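Local atomic coordinates of E2A dna-binding protein (Human adenovirus 5, PDB entry 2WB0), a protein that binds single-stranded DNA and drives elongation in viral strand-displacement replication, unwinding the template without ATP through its capacity to form multimers. Residues A[94-100]-A[215-221]; A[241-247]-A[270-276]; A[18-22]-A[313-318]. All blocks are in the same frame, centred on the assembly; numbering follows the deposited sequence.

Contact 1: A[94-100]-A[215-221]; sequences GCALWLH and GHLLMPL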
loop_
_atom_site.group_PDB
_atom_site.type_symbol
_atom_site.label_atom_id
_atom_site.label_comp_id
_atom_site.label_asym_id
_atom_site.label_seq_id
_atom_site.Cartn_x
_atom_site.Cartn_y
_atom_site.Cartn_z
ATOM N N GLY A 94 -7.089 -6.493 0.101
ATOM C CA GLY A 94 -5.748 -6.662 -0.483
ATOM C C GLY A 94 -4.716 -5.902 0.324
ATOM O O GLY A 94 -3.690 -5.491 -0.226
ATOM N N CYS A 95 -5.007 -5.651 1.611
ATOM C CA CYS A 95 -4.164 -4.849 2.477
ATOM C C CYS A 95 -3.954 -5.610 3.790
ATOM O O CYS A 95 -4.584 -6.683 4.002
ATOM C CB CYS A 95 -4.841 -3.515 2.851
ATOM S SG CYS A 95 -5.125 -2.365 1.555
ATOM N N ALA A 96 -3.054 -5.083 4.636
ATOM C CA ALA A 96 -2.750 -5.588 6.005
ATOM C C ALA A 96 -2.346 -4.387 6.885
ATOM O O ALA A 96 -2.134 -3.283 6.392
ATOM C CB ALA A 96 -1.639 -6.724 6.038
ATOM N N LEU A 97 -2.335 -4.612 8.191
ATOM C CA LEU A 97 -1.954 -3.654 9.156
ATOM C C LEU A 97 -0.610 -4.129 9.658
ATOM O O LEU A 97 -0.558 -5.215 10.307
ATOM C CB LEU A 97 -2.914 -3.762 10.321
ATOM C CG LEU A 97 -4.178 -2.919 10.202
ATOM C CD1 LEU A 97 -4.629 -2.164 8.860
ATOM C CD2 LEU A 97 -5.328 -3.344 11.126
ATOM N N TRP A 98 0.439 -3.291 9.436
ATOM C CA TRP A 98 1.774 -3.647 9.848
ATOM C C TRP A 98 2.164 -2.814 11.083
ATOM O O TRP A 98 2.163 -1.603 11.023
ATOM C CB TRP A 98 2.750 -3.456 8.689
ATOM C CG TRP A 98 4.225 -3.539 9.067
ATOM C CD1 TRP A 98 4.836 -4.402 9.971
ATOM C CD2 TRP A 98 5.271 -2.788 8.453
ATOM N NE1 TRP A 98 6.198 -4.170 9.984
ATOM C CE2 TRP A 98 6.494 -3.193 9.054
ATOM C CE3 TRP A 98 5.278 -1.768 7.479
ATOM C CZ2 TRP A 98 7.710 -2.563 8.772
ATOM C CZ3 TRP A 98 6.509 -1.151 7.155
ATOM C CH2 TRP A 98 7.713 -1.577 7.800
ATOM N N LEU A 99 2.486 -3.482 12.203
ATOM C CA LEU A 99 2.891 -2.786 13.425
ATOM C C LEU A 99 4.334 -2.500 13.188
ATOM O O LEU A 99 5.196 -3.351 13.488
ATOM C CB LEU A 99 2.735 -3.708 14.663
ATOM C CG LEU A 99 3.239 -3.085 16.002
ATOM C CD1 LEU A 99 2.436 -1.862 16.304
ATOM C CD2 LEU A 99 3.034 -4.151 17.140
ATOM N N HIS A 100 4.635 -1.328 12.628
ATOM C CA HIS A 100 5.931 -1.164 11.962
ATOM C C HIS A 100 7.084 -0.870 12.901
ATOM O O HIS A 100 8.197 -1.241 12.596
ATOM C CB HIS A 100 5.861 -0.029 10.909
ATOM C CG HIS A 100 5.242 1.235 11.418
ATOM N ND1 HIS A 100 5.966 2.253 12.041
ATOM C CD2 HIS A 100 3.953 1.638 11.398
ATOM C CE1 HIS A 100 5.117 3.214 12.377
ATOM N NE2 HIS A 100 3.890 2.867 11.990
ATOM N N GLY A 215 0.060 2.887 15.956
ATOM C CA GLY A 215 1.333 2.286 15.543
ATOM C C GLY A 215 1.218 1.346 14.334
ATOM O O GLY A 215 2.191 0.764 13.942
ATOM N N HIS A 216 0.030 1.113 13.811
ATOM C CA HIS A 216 -0.140 0.239 12.627
ATOM C C HIS A 216 -0.107 1.012 11.314
ATOM O O HIS A 216 -0.707 2.076 11.209
ATOM C CB HIS A 216 -1.475 -0.496 12.737
ATOM C CG HIS A 216 -1.455 -1.625 13.734
ATOM N ND1 HIS A 216 -1.683 -1.433 15.082
ATOM C CD2 HIS A 216 -1.249 -2.953 13.568
ATOM C CE1 HIS A 216 -1.566 -2.592 15.714
ATOM N NE2 HIS A 216 -1.287 -3.527 14.818
ATOM N N LEU A 217 0.512 0.439 10.270
ATOM C CA LEU A 217 0.421 1.079 8.970
ATOM C C LEU A 217 -0.550 0.229 8.121
ATOM O O LEU A 217 -0.335 -0.972 7.925
ATOM C CB LEU A 217 1.821 1.129 8.289
ATOM C CG LEU A 217 1.859 1.515 6.791
ATOM C CD1 LEU A 217 1.284 2.981 6.533
ATOM C CD2 LEU A 217 3.310 1.344 6.162
ATOM N N LEU A 218 -1.567 0.875 7.569
ATOM C CA LEU A 218 -2.407 0.216 6.610
ATOM C C LEU A 218 -1.643 0.244 5.308
ATOM O O LEU A 218 -1.318 1.334 4.791
ATOM C CB LEU A 218 -3.634 1.076 6.402
ATOM C CG LEU A 218 -4.878 0.642 5.662
ATOM C CD1 LEU A 218 -5.634 1.675 4.913
ATOM C CD2 LEU A 218 -5.163 -0.824 5.261
ATOM N N MET A 219 -1.381 -0.932 4.782
ATOM C CA MET A 219 -0.552 -1.093 3.561
ATOM C C MET A 219 -1.159 -2.097 2.631
ATOM O O MET A 219 -1.781 -3.085 3.071
ATOM C CB MET A 219 0.874 -1.513 3.956
ATOM C CG MET A 219 0.992 -2.944 4.651
ATOM S SD MET A 219 2.706 -3.288 5.131
ATOM C CE MET A 219 2.692 -5.015 4.773
ATOM N N PRO A 220 -0.929 -1.936 1.320
ATOM C CA PRO A 220 -1.403 -2.975 0.419
ATOM C C PRO A 220 -0.451 -4.173 0.357
ATOM O O PRO A 220 0.779 -3.976 0.399
ATOM C CB PRO A 220 -1.456 -2.257 -0.949
ATOM C CG PRO A 220 -0.265 -1.249 -0.834
ATOM C CD PRO A 220 -0.238 -0.818 0.635
ATOM N N LEU A 221 -1.040 -5.375 0.221
ATOM C CA LEU A 221 -0.326 -6.610 -0.039
ATOM C C LEU A 221 -0.377 -6.955 -1.506
ATOM O O LEU A 221 0.439 -7.802 -1.963
ATOM C CB LEU A 221 -0.903 -7.763 0.769
ATOM C CG LEU A 221 -0.653 -7.718 2.257
ATOM C CD1 LEU A 221 -1.125 -9.066 2.749
ATOM C CD2 LEU A 221 0.805 -7.531 2.587
HETATM O O HOH W 1 1.431 4.317 12.361
#

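Contact 2: A[241-247]-A[270-276]; sequences KLTPFAL and PALIVFQ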
loop_
_atom_site.group_PDB
_atom_site.type_symbol
_atom_site.label_atom_id
_atom_site.label_comp_id
_atom_site.label_asym_id
_atom_site.label_seq_id
_atom_site.Cartn_x
_atom_site.Cartn_y
_atom_site.Cartn_z
ATOM N N LYS A 241 5.990 -2.213 -3.425
ATOM C CA LYS A 241 7.155 -1.566 -2.881
ATOM C C LYS A 241 6.736 -0.373 -1.973
ATOM O O LYS A 241 5.732 0.317 -2.248
ATOM C CB LYS A 241 8.035 -0.984 -4.009
ATOM C CG LYS A 241 9.411 -0.615 -3.517
ATOM C CD LYS A 241 10.208 -0.029 -4.754
ATOM C CE LYS A 241 11.762 0.220 -4.522
ATOM N NZ LYS A 241 11.923 1.319 -3.485
ATOM N N LEU A 242 7.537 -0.128 -0.947
ATOM C CA LEU A 242 7.318 1.000 -0.015
ATOM C C LEU A 242 8.470 1.939 -0.151
ATOM O O LEU A 242 9.608 1.554 0.093
ATOM C CB LEU A 242 7.259 0.464 1.459
ATOM C CG LEU A 242 6.649 1.380 2.502
ATOM C CD1 LEU A 242 6.295 0.505 3.745
ATOM C CD2 LEU A 242 7.639 2.492 2.894
ATOM N N THR A 243 8.203 3.184 -0.572
ATOM C CA THR A 243 9.284 4.129 -0.837
ATOM C C THR A 243 8.907 5.482 -0.215
ATOM O O THR A 243 7.795 5.977 -0.443
ATOM C CB THR A 243 9.477 4.328 -2.399
ATOM O OG1 THR A 243 9.676 3.041 -2.970
ATOM C CG2 THR A 243 10.783 5.248 -2.733
ATOM N N PRO A 244 9.809 6.093 0.562
ATOM C CA PRO A 244 9.473 7.434 1.053
ATOM C C PRO A 244 9.715 8.529 -0.042
ATOM O O PRO A 244 10.778 8.477 -0.704
ATOM C CB PRO A 244 10.412 7.637 2.241
ATOM C CG PRO A 244 11.601 6.638 1.990
ATOM C CD PRO A 244 11.042 5.504 1.172
ATOM N N PHE A 245 8.761 9.443 -0.238
ATOM C CA PHE A 245 8.935 10.578 -1.179
ATOM C C PHE A 245 8.913 11.888 -0.383
ATOM O O PHE A 245 8.008 12.102 0.417
ATOM C CB PHE A 245 7.768 10.668 -2.163
ATOM C CG PHE A 245 7.780 9.651 -3.285
ATOM C CD1 PHE A 245 8.184 8.341 -3.101
ATOM C CD2 PHE A 245 7.248 10.015 -4.556
ATOM C CE1 PHE A 245 8.255 7.420 -4.175
ATOM C CE2 PHE A 245 7.226 9.098 -5.637
ATOM C CZ PHE A 245 7.718 7.771 -5.427
ATOM N N ALA A 246 9.887 12.778 -0.605
ATOM C CA ALA A 246 9.900 14.065 0.079
ATOM C C ALA A 246 8.735 14.923 -0.374
ATOM O O ALA A 246 8.357 14.863 -1.571
ATOM C CB ALA A 246 11.263 14.823 -0.239
ATOM N N LEU A 247 8.153 15.689 0.545
ATOM C CA LEU A 247 7.199 16.735 0.167
ATOM C C LEU A 247 8.085 17.983 0.087
ATOM O O LEU A 247 8.280 18.680 1.084
ATOM C CB LEU A 247 6.076 16.964 1.185
ATOM C CG LEU A 247 5.137 15.723 1.396
ATOM C CD1 LEU A 247 4.339 15.910 2.645
ATOM C CD2 LEU A 247 4.230 15.625 0.218
ATOM N N PRO A 270 7.821 16.189 6.621
ATOM C CA PRO A 270 7.525 16.415 5.185
ATOM C C PRO A 270 8.036 15.305 4.290
ATOM O O PRO A 270 8.805 15.574 3.383
ATOM C CB PRO A 270 8.265 17.723 4.904
ATOM C CG PRO A 270 9.469 17.637 5.828
ATOM C CD PRO A 270 8.931 17.044 7.093
ATOM N N ALA A 271 7.527 14.076 4.466
ATOM C CA ALA A 271 7.814 12.963 3.523
ATOM C C ALA A 271 6.649 11.987 3.667
ATOM O O ALA A 271 6.095 11.844 4.770
ATOM C CB ALA A 271 9.162 12.217 3.840
ATOM N N LEU A 272 6.215 11.408 2.547
ATOM C CA LEU A 272 5.138 10.431 2.552
ATOM C C LEU A 272 5.672 9.037 2.213
ATOM O O LEU A 272 6.544 8.889 1.372
ATOM C CB LEU A 272 4.118 10.786 1.460
ATOM C CG LEU A 272 2.963 11.706 1.866
ATOM C CD1 LEU A 272 3.021 12.491 3.187
ATOM C CD2 LEU A 272 2.031 12.194 0.801
ATOM N N ILE A 273 5.075 8.022 2.836
ATOM C CA ILE A 273 5.302 6.634 2.401
ATOM C C ILE A 273 4.448 6.501 1.124
ATOM O O ILE A 273 3.258 6.835 1.118
ATOM C CB ILE A 273 4.722 5.638 3.461
ATOM C CG1 ILE A 273 5.565 5.691 4.740
ATOM C CG2 ILE A 273 4.508 4.178 2.807
ATOM C CD1 ILE A 273 5.020 4.847 5.945
ATOM N N VAL A 274 5.036 5.967 0.065
ATOM C CA VAL A 274 4.303 5.754 -1.130
ATOM C C VAL A 274 4.413 4.276 -1.567
ATOM O O VAL A 274 5.523 3.749 -1.654
ATOM C CB VAL A 274 4.862 6.638 -2.273
ATOM C CG1 VAL A 274 4.133 6.349 -3.565
ATOM C CG2 VAL A 274 4.773 8.150 -1.921
ATOM N N PHE A 275 3.274 3.633 -1.868
ATOM C CA PHE A 275 3.196 2.270 -2.275
ATOM C C PHE A 275 3.088 2.214 -3.805
ATOM O O PHE A 275 2.223 2.900 -4.360
ATOM C CB PHE A 275 1.939 1.580 -1.668
ATOM C CG PHE A 275 1.914 1.607 -0.146
ATOM C CD1 PHE A 275 2.870 0.885 0.608
ATOM C CD2 PHE A 275 0.948 2.356 0.505
ATOM C CE1 PHE A 275 2.848 0.939 2.007
ATOM C CE2 PHE A 275 0.922 2.423 1.913
ATOM C CZ PHE A 275 1.863 1.684 2.647
ATOM N N GLN A 276 3.905 1.357 -4.442
ATOM C CA GLN A 276 3.868 1.184 -5.892
ATOM C C GLN A 276 3.763 -0.274 -6.183
ATOM O O GLN A 276 3.552 -1.093 -5.256
ATOM C CB GLN A 276 5.124 1.816 -6.599
ATOM C CG GLN A 276 5.072 3.332 -6.478
ATOM C CD GLN A 276 6.364 4.042 -6.786
ATOM O OE1 GLN A 276 6.564 4.546 -7.921
ATOM N NE2 GLN A 276 7.257 4.083 -5.828
HETATM O O HOH W 2 7.277 2.497 -3.801
#

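Contact 3: A[18-22]-A[313-318]; sequences LMDKY and LWSENF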
loop_
_atom_site.group_PDB
_atom_site.type_symbol
_atom_site.label_atom_id
_atom_site.label_comp_id
_atom_site.label_asym_id
_atom_site.label_seq_id
_atom_site.Cartn_x
_atom_site.Cartn_y
_atom_site.Cartn_z
ATOM N N LEU A 18 -26.798 0.179 -4.465
ATOM C CA LEU A 18 -25.691 1.090 -4.716
ATOM C C LEU A 18 -25.462 1.398 -6.157
ATOM O O LEU A 18 -25.340 2.554 -6.549
ATOM C CB LEU A 18 -24.420 0.513 -4.018
ATOM C CG LEU A 18 -23.911 0.938 -2.662
ATOM C CD1 LEU A 18 -24.680 1.923 -1.725
ATOM C CD2 LEU A 18 -23.267 -0.227 -1.861
ATOM N N MET A 19 -25.428 0.383 -7.010
ATOM C CA MET A 19 -25.090 0.590 -8.400
ATOM C C MET A 19 -26.234 1.313 -9.098
ATOM O O MET A 19 -26.011 2.054 -10.080
ATOM C CB MET A 19 -24.860 -0.766 -9.108
ATOM C CG MET A 19 -23.631 -1.560 -8.581
ATOM S SD MET A 19 -23.184 -2.979 -9.597
ATOM C CE MET A 19 -24.429 -4.188 -9.157
ATOM N N ASP A 20 -27.466 1.069 -8.626
ATOM C CA ASP A 20 -28.607 1.769 -9.249
ATOM C C ASP A 20 -28.505 3.262 -8.856
ATOM O O ASP A 20 -28.474 4.120 -9.721
ATOM C CB ASP A 20 -29.924 1.174 -8.739
ATOM C CG ASP A 20 -30.238 -0.195 -9.356
ATOM O OD1 ASP A 20 -29.781 -0.484 -10.503
ATOM O OD2 ASP A 20 -30.950 -0.953 -8.664
ATOM N N LYS A 21 -28.413 3.531 -7.550
ATOM C CA LYS A 21 -28.381 4.895 -7.001
ATOM C C LYS A 21 -27.267 5.735 -7.621
ATOM O O LYS A 21 -27.441 6.928 -7.912
ATOM C CB LYS A 21 -28.229 4.838 -5.489
ATOM C CG LYS A 21 -28.043 6.228 -4.818
ATOM C CD LYS A 21 -28.145 6.102 -3.314
ATOM C CE LYS A 21 -27.922 7.453 -2.601
ATOM N NZ LYS A 21 -27.831 7.115 -1.198
ATOM N N TYR A 22 -26.116 5.117 -7.859
ATOM C CA TYR A 22 -24.981 5.833 -8.433
ATOM C C TYR A 22 -24.813 5.688 -9.940
ATOM O O TYR A 22 -23.766 6.048 -10.495
ATOM C CB TYR A 22 -23.709 5.584 -7.618
ATOM C CG TYR A 22 -23.882 6.084 -6.190
ATOM C CD1 TYR A 22 -23.697 7.450 -5.873
ATOM C CD2 TYR A 22 -24.247 5.215 -5.177
ATOM C CE1 TYR A 22 -23.878 7.898 -4.566
ATOM C CE2 TYR A 22 -24.418 5.626 -3.895
ATOM C CZ TYR A 22 -24.238 6.968 -3.587
ATOM O OH TYR A 22 -24.407 7.313 -2.280
ATOM N N LEU A 313 -19.268 6.968 2.545
ATOM C CA LEU A 313 -20.174 6.536 1.473
ATOM C C LEU A 313 -21.130 5.499 1.993
ATOM O O LEU A 313 -22.354 5.555 1.664
ATOM C CB LEU A 313 -19.363 5.949 0.283
ATOM C CG LEU A 313 -19.999 5.186 -0.887
ATOM C CD1 LEU A 313 -21.289 5.813 -1.399
ATOM C CD2 LEU A 313 -18.913 5.107 -2.091
ATOM N N TRP A 314 -20.586 4.544 2.766
ATOM C CA TRP A 314 -21.362 3.465 3.333
ATOM C C TRP A 314 -22.483 4.075 4.250
ATOM O O TRP A 314 -23.672 3.705 4.146
ATOM C CB TRP A 314 -20.479 2.512 4.141
ATOM C CG TRP A 314 -21.275 1.345 4.622
ATOM C CD1 TRP A 314 -21.909 1.202 5.849
ATOM C CD2 TRP A 314 -21.570 0.172 3.875
ATOM N NE1 TRP A 314 -22.611 -0.008 5.884
ATOM C CE2 TRP A 314 -22.415 -0.655 4.686
ATOM C CE3 TRP A 314 -21.216 -0.267 2.591
ATOM C CZ2 TRP A 314 -22.863 -1.908 4.260
ATOM C CZ3 TRP A 314 -21.686 -1.512 2.161
ATOM C CH2 TRP A 314 -22.489 -2.320 2.998
ATOM N N SER A 315 -22.087 5.049 5.082
ATOM C CA SER A 315 -22.975 5.694 6.076
ATOM C C SER A 315 -24.102 6.456 5.400
ATOM O O SER A 315 -25.162 6.671 6.014
ATOM C CB SER A 315 -22.196 6.666 6.988
ATOM O OG SER A 315 -21.936 7.906 6.299
ATOM N N GLU A 316 -23.891 6.888 4.154
ATOM C CA GLU A 316 -24.926 7.559 3.412
ATOM C C GLU A 316 -25.882 6.543 2.788
ATOM O O GLU A 316 -26.876 6.935 2.190
ATOM C CB GLU A 316 -24.363 8.490 2.319
ATOM C CG GLU A 316 -23.496 9.639 2.895
ATOM C CD GLU A 316 -22.779 10.477 1.858
ATOM O OE1 GLU A 316 -23.001 10.322 0.638
ATOM O OE2 GLU A 316 -21.977 11.337 2.291
ATOM N N ASN A 317 -25.606 5.253 2.965
ATOM C CA ASN A 317 -26.455 4.232 2.312
ATOM C C ASN A 317 -27.001 3.160 3.201
ATOM O O ASN A 317 -27.974 2.509 2.834
ATOM C CB ASN A 317 -25.708 3.608 1.153
ATOM C CG ASN A 317 -25.500 4.565 0.057
ATOM O OD1 ASN A 317 -24.464 5.225 -0.045
ATOM N ND2 ASN A 317 -26.467 4.677 -0.776
ATOM N N PHE A 318 -26.369 2.981 4.354
ATOM C CA PHE A 318 -26.699 1.960 5.319
ATOM C C PHE A 318 -26.666 2.618 6.651
ATOM O O PHE A 318 -25.982 3.638 6.827
ATOM C CB PHE A 318 -25.726 0.758 5.256
ATOM C CG PHE A 318 -25.727 0.089 3.928
ATOM C CD1 PHE A 318 -24.898 0.554 2.898
ATOM C CD2 PHE A 318 -26.615 -0.955 3.651
ATOM C CE1 PHE A 318 -24.929 -0.004 1.601
ATOM C CE2 PHE A 318 -26.648 -1.515 2.370
ATOM C CZ PHE A 318 -25.782 -1.050 1.342
HETATM O O HOH W 3 -24.462 9.779 -1.557
#

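Contact 1: A[94-100]-A[215-221]
Two strands far apart in sequence can close into an antiparallel beta pair, as strands 95-99 and 216-220 do, their axes at 152°. At the start of segment 215-221, Gly215 O receives only a weak bond from His100 N (3.5 Å). His216 presents a face of its imidazole to Leu99, whose CD1 makes a CH-pi contact 4.3 Å from the ring centroid. Leu217 and Trp98 form a hydrogen-bonded pair, Leu217 N to Trp98 O at 2.7 Å and Trp98 N to Leu217 O at 2.9 Å. Leu218 lies on the other face, its CD2 3.6 Å from Cys95 CB, where Phe74 of helix 64-83 covers it. Met219 exchanges two bonds with Ala96, and its SD lies 5.0 Å from the centroid of the Trp98 six-membered ring, approaching obliquely, a Met-aromatic contact. Pro220, without an amide proton, suits a non-hydrogen-bonded position opposite Cys95. Beyond it, Leu221 N donates to Gly94 O at 2.7 Å.

Contact 2: A[241-247]-A[270-276]
A proline fits inside a beta strand when its nitrogen falls where no partner is needed, and segment 241-247 illustrates this against 270-276. Lys241 opens the pairing by accepting a bond at O from Gln276 N (3.0 Å), while its NZ reaches along its own segment to Thr243 OG1 (2.9 Å). Leu242 turns to the face carrying Ile273 and Phe275; its CG lies 3.5 Å from Ile273 CG2 and 3.9 Å from Phe275 CE1, and Leu217 of strand 216-220 adds to the same apolar cluster. Thr243 and Val274 exchange bonds, Thr243 N to Val274 O at 2.9 Å and Val274 N to Thr243 O at 2.8 Å, and a water joins Thr243 OG1 to Val274 O and Gln276 NE2. This is the edge of a three-stranded antiparallel sheet in which 271-276 is central and 297-299 flanks its other side; the sheet belongs to the second zinc-binding region, and Cys277, a ligand of the second zinc, follows Gln276. Pro244 sits at a non-hydrogen-bonded position opposite Ile273, its CA 3.3 Å from Leu272 O. Phe245 bonds twice with Leu272, and its ring receives Val274 CG2 over one face in a CH-pi contact, with Phe61 meeting the ring from outside the pair. Past Ala246, which faces Ala271, Leu247 N donates to Pro270 O (2.9 Å) and Leu247 CD1 packs on Leu272 CD1 (3.7 Å).

Contact 3: A[18-22]-A[313-318]
Two helix ends can meet chiefly through side chains while their backbones keep their distance. Here the C-terminal end of helix 7-21, from the all-alpha region, faces the end of helix 300-315 and the turn beyond it, in the second zinc-binding region. The backbones stay apart: the closest CA atoms, those of Leu18 and Asn317, are 7.7 Å from each other, and the joint buries a modest 280 Å².

Apolar packing supplies much of the contact. Leu18 spans the gap, placing CD2 3.8 Å from Phe318 CE1, at the edge of that ring. Leu75 and Leu79 of helix 64-83 also pack against Leu18, while Phe82 meets the Phe318 ring, so the same helix touches both segments. Tyr22, the first residue to leave helical geometry, turns its side chain across the gap, and its CZ lies 3.8 Å from Leu313 CD1. Separate from these apolar pairs is a close van der Waals contact of Leu18 CD1 with Asn317 CG, at 3.3 Å.

Polar groups make up the rest. Lys21 is extended, all four chi angles near 180°, which carries NZ to 3.5 Å from Glu316 O. The Asn317 side chain faces the ends of Lys21 and Tyr22. On its own segment, Asn317 N donates to Trp314 O (2.7 Å) and Phe318 N to the same oxygen (2.8 Å).

Water completes the joint. Glu316 OE1, already bonded to Trp49 NE1 of helix 40-53, accepts from a water at 2.7 Å, and that water is 2.6 Å from Tyr22 OH.

In the fold
The three contacts illustrate how one chain is closed at several levels. Contacts 1 and 2 follow each other in series, strand 216-220 leading on to strand 242-246, and both are nested within the long loop that contact 3 closes. Their centres lie 14 Å apart, and they touch: Phe275 packs on Met219 and Pro220, and Trp98 on Leu242, so the two-stranded and three-stranded sheets share an apolar interior near the zinc sites. Contact 3 stands apart, its centre 27 Å from contact 1 and 32 Å from contact 2. Helix 64-83 touches contacts 1 and 3, while helix 300-315 packs on strands of contacts 1 and 2 and ends in contact 3, tying the all-alpha and zinc-bearing parts together.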